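Local coordinates for protein methylxanthine N1-demethylase NdmA (PDB 6ICN) that catalyses the N1-demethylation of caffeine to theobromine and formaldehyde, as a Rieske non-heme iron oxygenase that draws its electrons from NADH, at residues 105-108 against 112-115; 179-184 against 312-317; 213-218 against 339-344. One frame throughout, in Å; residues are numbered along the deposited sequence.

Contact 1: residues 105-108 against 112-115; sequences QYDT and CQLV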
# COMPACT_ATOMS: atom_id res chain seq x y z
N GLN A 105 -16.53 -35.64 -11.94
CA GLN A 105 -15.78 -35.43 -13.17
C GLN A 105 -16.73 -35.23 -14.34
O GLN A 105 -17.63 -36.05 -14.55
CB GLN A 105 -14.87 -36.63 -13.46
CG GLN A 105 -13.84 -36.86 -12.38
CD GLN A 105 -12.83 -37.91 -12.81
OE1 GLN A 105 -13.11 -38.71 -13.71
NE2 GLN A 105 -11.66 -37.91 -12.19
N TYR A 106 -16.52 -34.16 -15.10
CA TYR A 106 -17.36 -33.81 -16.24
C TYR A 106 -16.64 -34.07 -17.56
O TYR A 106 -15.47 -33.69 -17.72
CB TYR A 106 -17.79 -32.35 -16.16
CG TYR A 106 -18.68 -32.08 -14.98
CD1 TYR A 106 -20.04 -32.24 -15.08
CD2 TYR A 106 -18.14 -31.68 -13.74
CE1 TYR A 106 -20.89 -32.00 -14.01
CE2 TYR A 106 -18.97 -31.44 -12.64
CZ TYR A 106 -20.35 -31.60 -12.78
OH TYR A 106 -21.22 -31.36 -11.73
N ASP A 107 -17.35 -34.68 -18.52
CA ASP A 107 -16.75 -34.94 -19.83
C ASP A 107 -16.90 -33.72 -20.75
O ASP A 107 -17.41 -32.66 -20.37
CB ASP A 107 -17.34 -36.22 -20.43
CG ASP A 107 -18.82 -36.12 -20.79
OD1 ASP A 107 -19.37 -35.01 -20.94
OD2 ASP A 107 -19.45 -37.21 -20.98
N THR A 108 -16.44 -33.85 -22.00
CA THR A 108 -16.47 -32.74 -22.94
C THR A 108 -17.89 -32.27 -23.25
O THR A 108 -18.06 -31.16 -23.78
CB THR A 108 -15.78 -33.09 -24.26
OG1 THR A 108 -16.47 -34.20 -24.85
CG2 THR A 108 -14.32 -33.44 -24.02
N CYS A 112 -21.65 -35.49 -16.10
CA CYS A 112 -20.87 -36.09 -15.03
C CYS A 112 -20.70 -37.59 -15.29
O CYS A 112 -21.68 -38.28 -15.58
CB CYS A 112 -21.53 -35.89 -13.67
SG CYS A 112 -20.62 -36.67 -12.32
N GLN A 113 -19.46 -38.07 -15.21
CA GLN A 113 -19.16 -39.47 -15.47
C GLN A 113 -18.56 -40.20 -14.27
O GLN A 113 -18.30 -41.40 -14.36
CB GLN A 113 -18.20 -39.59 -16.67
CG GLN A 113 -18.77 -39.07 -18.00
CD GLN A 113 -20.02 -39.81 -18.47
OE1 GLN A 113 -20.34 -40.90 -17.99
NE2 GLN A 113 -20.75 -39.20 -19.41
N LEU A 114 -18.35 -39.50 -13.16
CA LEU A 114 -17.82 -40.13 -11.95
C LEU A 114 -18.29 -39.34 -10.74
O LEU A 114 -18.07 -38.12 -10.68
CB LEU A 114 -16.29 -40.19 -11.97
CG LEU A 114 -15.72 -40.80 -10.69
CD1 LEU A 114 -16.18 -42.24 -10.50
CD2 LEU A 114 -14.20 -40.68 -10.67
N VAL A 115 -18.91 -40.04 -9.80
CA VAL A 115 -19.25 -39.51 -8.48
C VAL A 115 -18.46 -40.32 -7.46
O VAL A 115 -18.85 -41.44 -7.10
CB VAL A 115 -20.76 -39.62 -8.22
CG1 VAL A 115 -21.12 -39.20 -6.78
CG2 VAL A 115 -21.55 -38.81 -9.26

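Contact 2: residues 179-184 against 312-317; sequences AERRWE and ESQWPK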
# COMPACT_ATOMS: atom_id res chain seq x y z
N ALA A 179 -18.07 -2.80 -25.74
CA ALA A 179 -17.49 -3.26 -27.00
C ALA A 179 -17.92 -2.38 -28.17
O ALA A 179 -17.13 -2.13 -29.07
CB ALA A 179 -17.86 -4.72 -27.24
N GLU A 180 -19.16 -1.89 -28.15
CA GLU A 180 -19.60 -0.96 -29.18
C GLU A 180 -18.78 0.33 -29.18
O GLU A 180 -18.34 0.81 -30.23
CB GLU A 180 -21.10 -0.65 -28.99
CG GLU A 180 -22.03 -1.85 -29.18
CD GLU A 180 -22.24 -2.71 -27.91
OE1 GLU A 180 -21.60 -2.46 -26.84
OE2 GLU A 180 -23.07 -3.65 -27.97
N ARG A 181 -18.55 0.92 -27.99
CA ARG A 181 -17.76 2.15 -27.96
C ARG A 181 -16.31 1.88 -28.36
O ARG A 181 -15.67 2.73 -28.99
CB ARG A 181 -17.85 2.80 -26.57
CG ARG A 181 -19.27 3.29 -26.25
CD ARG A 181 -19.21 4.71 -25.84
NE ARG A 181 -20.40 5.25 -25.20
CZ ARG A 181 -21.09 6.28 -25.69
NH1 ARG A 181 -20.74 6.81 -26.86
NH2 ARG A 181 -22.12 6.78 -25.02
N ARG A 182 -15.78 0.70 -28.02
CA ARG A 182 -14.42 0.36 -28.42
C ARG A 182 -14.31 0.22 -29.93
O ARG A 182 -13.36 0.72 -30.54
CB ARG A 182 -13.98 -0.93 -27.71
CG ARG A 182 -12.47 -1.04 -27.54
CD ARG A 182 -11.79 -1.62 -28.77
NE ARG A 182 -10.36 -1.32 -28.75
CZ ARG A 182 -9.82 -0.16 -29.13
NH1 ARG A 182 -10.61 0.82 -29.60
NH2 ARG A 182 -8.50 0.03 -29.06
N TRP A 183 -15.29 -0.46 -30.55
CA TRP A 183 -15.30 -0.61 -32.00
C TRP A 183 -15.30 0.76 -32.68
O TRP A 183 -14.49 1.03 -33.58
CB TRP A 183 -16.51 -1.44 -32.42
CG TRP A 183 -16.51 -1.88 -33.89
CD1 TRP A 183 -16.16 -3.12 -34.35
CD2 TRP A 183 -16.88 -1.10 -35.05
NE1 TRP A 183 -16.28 -3.16 -35.74
CE2 TRP A 183 -16.73 -1.94 -36.18
CE3 TRP A 183 -17.34 0.20 -35.23
CZ2 TRP A 183 -16.99 -1.50 -37.48
CZ3 TRP A 183 -17.61 0.65 -36.54
CH2 TRP A 183 -17.44 -0.21 -37.64
N GLU A 184 -16.19 1.65 -32.23
CA GLU A 184 -16.27 2.97 -32.85
C GLU A 184 -14.98 3.75 -32.64
O GLU A 184 -14.53 4.47 -33.55
CB GLU A 184 -17.48 3.73 -32.29
CG GLU A 184 -18.78 3.02 -32.61
CD GLU A 184 -20.00 3.85 -32.29
OE1 GLU A 184 -19.86 5.08 -32.16
OE2 GLU A 184 -21.09 3.25 -32.14
N GLU A 312 -13.11 5.67 -21.67
CA GLU A 312 -13.71 5.29 -20.40
C GLU A 312 -14.56 6.42 -19.81
O GLU A 312 -15.43 6.15 -18.98
CB GLU A 312 -12.62 4.86 -19.40
CG GLU A 312 -11.92 3.56 -19.80
CD GLU A 312 -10.95 3.05 -18.74
OE1 GLU A 312 -10.79 1.81 -18.63
OE2 GLU A 312 -10.35 3.90 -18.02
N SER A 313 -14.33 7.67 -20.24
CA SER A 313 -15.13 8.79 -19.73
C SER A 313 -16.51 8.88 -20.39
O SER A 313 -17.41 9.52 -19.82
CB SER A 313 -14.38 10.12 -19.94
OG SER A 313 -14.58 10.63 -21.25
N GLN A 314 -16.70 8.27 -21.55
CA GLN A 314 -17.98 8.40 -22.26
C GLN A 314 -19.12 7.87 -21.39
O GLN A 314 -19.06 6.76 -20.86
CB GLN A 314 -17.91 7.66 -23.58
CG GLN A 314 -16.96 8.31 -24.60
CD GLN A 314 -16.92 7.52 -25.88
OE1 GLN A 314 -16.15 6.57 -26.02
NE2 GLN A 314 -17.77 7.90 -26.84
N TRP A 315 -20.16 8.69 -21.22
CA TRP A 315 -21.25 8.29 -20.36
C TRP A 315 -22.57 8.81 -20.93
O TRP A 315 -22.60 9.89 -21.47
CB TRP A 315 -21.03 8.79 -18.93
CG TRP A 315 -21.10 10.29 -18.74
CD1 TRP A 315 -20.14 11.22 -19.06
CD2 TRP A 315 -22.19 11.02 -18.15
NE1 TRP A 315 -20.58 12.49 -18.71
CE2 TRP A 315 -21.83 12.39 -18.15
CE3 TRP A 315 -23.44 10.65 -17.65
CZ2 TRP A 315 -22.68 13.39 -17.65
CZ3 TRP A 315 -24.28 11.65 -17.15
CH2 TRP A 315 -23.90 12.99 -17.16
N PRO A 316 -23.65 8.02 -20.79
CA PRO A 316 -23.68 6.65 -20.26
C PRO A 316 -22.89 5.67 -21.12
O PRO A 316 -22.47 6.02 -22.21
CB PRO A 316 -25.18 6.30 -20.27
CG PRO A 316 -25.80 7.25 -21.17
CD PRO A 316 -24.99 8.51 -21.14
N LYS A 317 -22.66 4.47 -20.59
CA LYS A 317 -21.76 3.53 -21.25
C LYS A 317 -22.27 3.13 -22.63
O LYS A 317 -21.48 3.00 -23.57
CB LYS A 317 -21.59 2.30 -20.36
CG LYS A 317 -20.79 2.56 -19.09
CD LYS A 317 -19.40 3.07 -19.41
CE LYS A 317 -18.48 3.02 -18.18
NZ LYS A 317 -17.24 3.81 -18.45
O HOH W 1 -15.75 5.52 -28.52

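Contact 3: residues 213-218 against 339-344; sequences MDRFNG and LRELKE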
# COMPACT_ATOMS: atom_id res chain seq x y z
N MET A 213 -19.07 2.17 -47.95
CA MET A 213 -19.03 1.02 -47.05
C MET A 213 -19.91 -0.09 -47.60
O MET A 213 -21.07 0.15 -47.92
CB MET A 213 -19.50 1.39 -45.64
CG MET A 213 -18.69 2.47 -44.98
SD MET A 213 -19.42 2.99 -43.41
CE MET A 213 -19.06 1.54 -42.38
N ASP A 214 -19.35 -1.29 -47.69
CA ASP A 214 -20.06 -2.46 -48.17
C ASP A 214 -20.30 -3.44 -47.04
O ASP A 214 -19.42 -3.65 -46.19
CB ASP A 214 -19.26 -3.18 -49.27
CG ASP A 214 -18.93 -2.29 -50.43
OD1 ASP A 214 -19.75 -1.40 -50.75
OD2 ASP A 214 -17.85 -2.48 -51.02
N ARG A 215 -21.48 -4.06 -47.05
CA ARG A 215 -21.75 -5.24 -46.24
C ARG A 215 -21.60 -6.47 -47.12
O ARG A 215 -22.21 -6.55 -48.19
CB ARG A 215 -23.15 -5.22 -45.63
CG ARG A 215 -23.58 -3.95 -44.91
CD ARG A 215 -24.94 -4.21 -44.36
NE ARG A 215 -25.53 -3.08 -43.65
CZ ARG A 215 -26.74 -3.12 -43.10
NH1 ARG A 215 -27.23 -2.05 -42.48
NH2 ARG A 215 -27.47 -4.23 -43.20
N PHE A 216 -20.81 -7.43 -46.66
CA PHE A 216 -20.62 -8.66 -47.42
C PHE A 216 -20.25 -9.77 -46.45
O PHE A 216 -19.30 -9.62 -45.68
CB PHE A 216 -19.55 -8.48 -48.50
CG PHE A 216 -19.42 -9.66 -49.42
CD1 PHE A 216 -20.35 -9.87 -50.43
CD2 PHE A 216 -18.38 -10.56 -49.28
CE1 PHE A 216 -20.24 -10.95 -51.28
CE2 PHE A 216 -18.27 -11.65 -50.13
CZ PHE A 216 -19.20 -11.84 -51.12
N ASN A 217 -21.02 -10.86 -46.47
CA ASN A 217 -20.73 -12.04 -45.65
C ASN A 217 -20.63 -11.70 -44.17
O ASN A 217 -19.79 -12.24 -43.44
CB ASN A 217 -19.45 -12.74 -46.12
CG ASN A 217 -19.62 -13.46 -47.45
OD1 ASN A 217 -20.75 -13.69 -47.91
ND2 ASN A 217 -18.51 -13.83 -48.06
N GLY A 218 -21.49 -10.79 -43.71
CA GLY A 218 -21.48 -10.42 -42.30
C GLY A 218 -20.32 -9.53 -41.89
O GLY A 218 -20.02 -9.43 -40.69
N LEU A 339 -26.17 -2.66 -36.32
CA LEU A 339 -26.44 -3.30 -35.04
C LEU A 339 -27.92 -3.25 -34.69
O LEU A 339 -28.48 -4.24 -34.19
CB LEU A 339 -25.62 -2.65 -33.92
CG LEU A 339 -24.12 -2.89 -33.91
CD1 LEU A 339 -23.52 -2.25 -32.65
CD2 LEU A 339 -23.78 -4.36 -33.97
N ARG A 340 -28.57 -2.11 -34.93
CA ARG A 340 -30.01 -1.99 -34.69
C ARG A 340 -30.79 -3.01 -35.51
O ARG A 340 -31.72 -3.65 -34.99
CB ARG A 340 -30.50 -0.55 -35.01
CG ARG A 340 -31.96 -0.25 -34.57
CD ARG A 340 -32.46 1.16 -34.95
NE ARG A 340 -31.37 2.12 -35.10
CZ ARG A 340 -31.10 2.85 -36.19
NH1 ARG A 340 -31.83 2.72 -37.31
NH2 ARG A 340 -30.07 3.71 -36.15
N GLU A 341 -30.42 -3.18 -36.78
CA GLU A 341 -31.10 -4.14 -37.64
C GLU A 341 -30.90 -5.56 -37.14
O GLU A 341 -31.82 -6.39 -37.22
CB GLU A 341 -30.58 -4.02 -39.07
CG GLU A 341 -30.96 -2.73 -39.79
CD GLU A 341 -30.30 -2.63 -41.15
OE1 GLU A 341 -29.84 -3.68 -41.66
OE2 GLU A 341 -30.25 -1.53 -41.72
N LEU A 342 -29.71 -5.87 -36.64
CA LEU A 342 -29.46 -7.21 -36.13
C LEU A 342 -30.29 -7.48 -34.88
O LEU A 342 -30.85 -8.58 -34.71
CB LEU A 342 -27.96 -7.40 -35.86
CG LEU A 342 -27.07 -7.47 -37.11
CD1 LEU A 342 -25.59 -7.23 -36.82
CD2 LEU A 342 -27.27 -8.82 -37.83
N LYS A 343 -30.38 -6.49 -33.99
CA LYS A 343 -31.19 -6.63 -32.79
C LYS A 343 -32.66 -6.84 -33.14
O LYS A 343 -33.33 -7.71 -32.56
CB LYS A 343 -31.00 -5.40 -31.91
CG LYS A 343 -31.81 -5.43 -30.65
CD LYS A 343 -31.61 -4.14 -29.87
CE LYS A 343 -32.53 -4.10 -28.67
NZ LYS A 343 -33.57 -3.03 -28.80
N GLU A 344 -33.18 -6.05 -34.08
CA GLU A 344 -34.58 -6.21 -34.48
C GLU A 344 -34.81 -7.56 -35.15
O GLU A 344 -35.79 -8.25 -34.85
CB GLU A 344 -34.98 -5.07 -35.42
CG GLU A 344 -35.05 -3.71 -34.73
CD GLU A 344 -36.02 -3.71 -33.55
OE1 GLU A 344 -35.77 -2.97 -32.58
OE2 GLU A 344 -37.03 -4.46 -33.61

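Contact 1: residues 105-108 against 112-115
Q113 bonds to strand 105-106 through its backbone N and to D107, just past the end of that strand, through its side chain. Its amide N donates to Q105 O at 2.8 Å, while its NE2 reaches D107 OD2, also 2.8 Å away. That second bond comes from above the carboxylate, whose plane is turned 36° from the amide. A bend at chi2 (-62°) folds the Q113 chain back toward D107 and makes the meeting possible. The other carboxylate oxygen, OD1, accepts from the backbone N of H109 and of A111 within the intervening turn, so D107 ties both the turn and the returning strand. With an alanine in place of D107, Q113 NE2 and the turn amides of H109 and A111 would probably lose their common acceptor group. Q105 N adds a single longer bond to L114 O at 3.2 Å, and C112 CA a CA-H···O contact to Q105 O. Strands 105-106 and 112-114, consecutive and antiparallel, form a β-hairpin at the edge of the small sheet in the Rieske [2Fe-2S] domain, with Y106 and C112 as a non-hydrogen-bonded pair. On their side of the hairpin C112 CB lies 4.0 Å from Y106 CE1, and C112 SG stands above the ring face at a distance, 5.2 Å from the centroid. The Y106 hydroxyl is hydrogen-bonded to A81 N and the ring packs on C80, a predicted cluster ligand; the side chain of Y106 is about 5 Å from the [2Fe-2S] cluster. On the other side, Q105 and L114 run alongside each other in the same direction, L114 CD2 resting 3.8 Å from Q105 CD, while the Q105 amide is held by Q98 and R96 of the adjacent strand.

Contact 2: residues 179-184 against 312-317
R181 extends from its helix across the side chain of Q314, the two chains crossing with guanidinium and amide planes 50° apart. Q314 CB lies over one face of the guanidinium, toward its rim, and the Q314 amide sits against R181 CD, with Q314 CD 3.6 Å from it. Two backbone carbonyls wait at the guanidinium edge. P316 O takes the bond from R181 NH2 at 2.9 Å, close to the guanidinium plane and nearly head-on to the carbonyl. K317 O receives R181 NE at 3.0 Å in a more bent bond, with the donor 54° above the carbonyl plane. A turn at chi2 (-127°), away from a staggered value, swings the arginine's end toward this pair. R181 NH1 and Q314 NE2 are both donors and merely lie close; each has its own acceptor, E323 for the arginine and the carbonyl of R83 of the third subunit for the glutamine. A water donates both to R181 O and to Q314 OE1, joining the helix backbone to the amide's other end. R181 thus holds two successive carbonyls, those of P316 and K317, in a turn that includes the cis peptide bond before P316. This turn follows helix 293-313 and faces the third subunit, while helix 179-186, which carries R181, packs between helix 330-348 and strands 263-274 and 277-286.

Contact 3: residues 213-218 against 339-344
E341 OE1 receives R215 NH2 at 2.9 Å, the shorter of two bonds in an end-on, two-nitrogen salt bridge. Its companion runs from R215 NH1 to E341 OE2 at 3.2 Å, giving each carboxylate oxygen its own donor. The two groups are nevertheless far from coplanar: their planes stand 48° apart. Seen from the arginine, both oxygens lie near the guanidinium plane and are met at its edge. On the glutamate the approach is less regular, because NH2 comes to OE1 on the syn side, 28° out of the carboxylate plane, whereas NH1 meets OE2 from above that plane. Extension explains the reach. From CG to NE the R215 chain is drawn out (chi2 -177°), and the glutamate chain is likewise straight beyond CG, allowing two segments that touch at no other residue pair to be linked by the ends of these side chains. The link joins strand 214-216, at an end of the seven-stranded antiparallel sheet, to helix 330-348. W338, on the same helix, makes a cation-pi contact with R215, and F220 of the neighbouring strand packs on the arginine chain. With neither residue fully buried, solvent probably screens part of the attraction; the paired bonds still restrict how the guanidinium can turn, and the carboxylate's charge is likely to be balanced locally by the arginine's.

How the contacts relate
Contact 1 belongs to the Rieske domain and contacts 2 and 3 to the catalytic domain, which holds the metal and caffeine. The centre of contact 1 is about 41 Å from the centre of either other contact. Contacts 2 and 3 are neighbours, centres about 20 Å apart, and touch where E180 CG packs on L339 CD1 at 3.8 Å; their segments alternate along the chain. While contact 1 borders the [2Fe-2S] cluster, Q314 in contact 2 lies about 10 Å from the bound cobalt and 13 Å from caffeine, side chain to ligand. Contact 2 also meets the third subunit at R83 and Y101, residues of its cluster pocket, whereas contact 3 lies away from the cluster, the metal and the caffeine pocket.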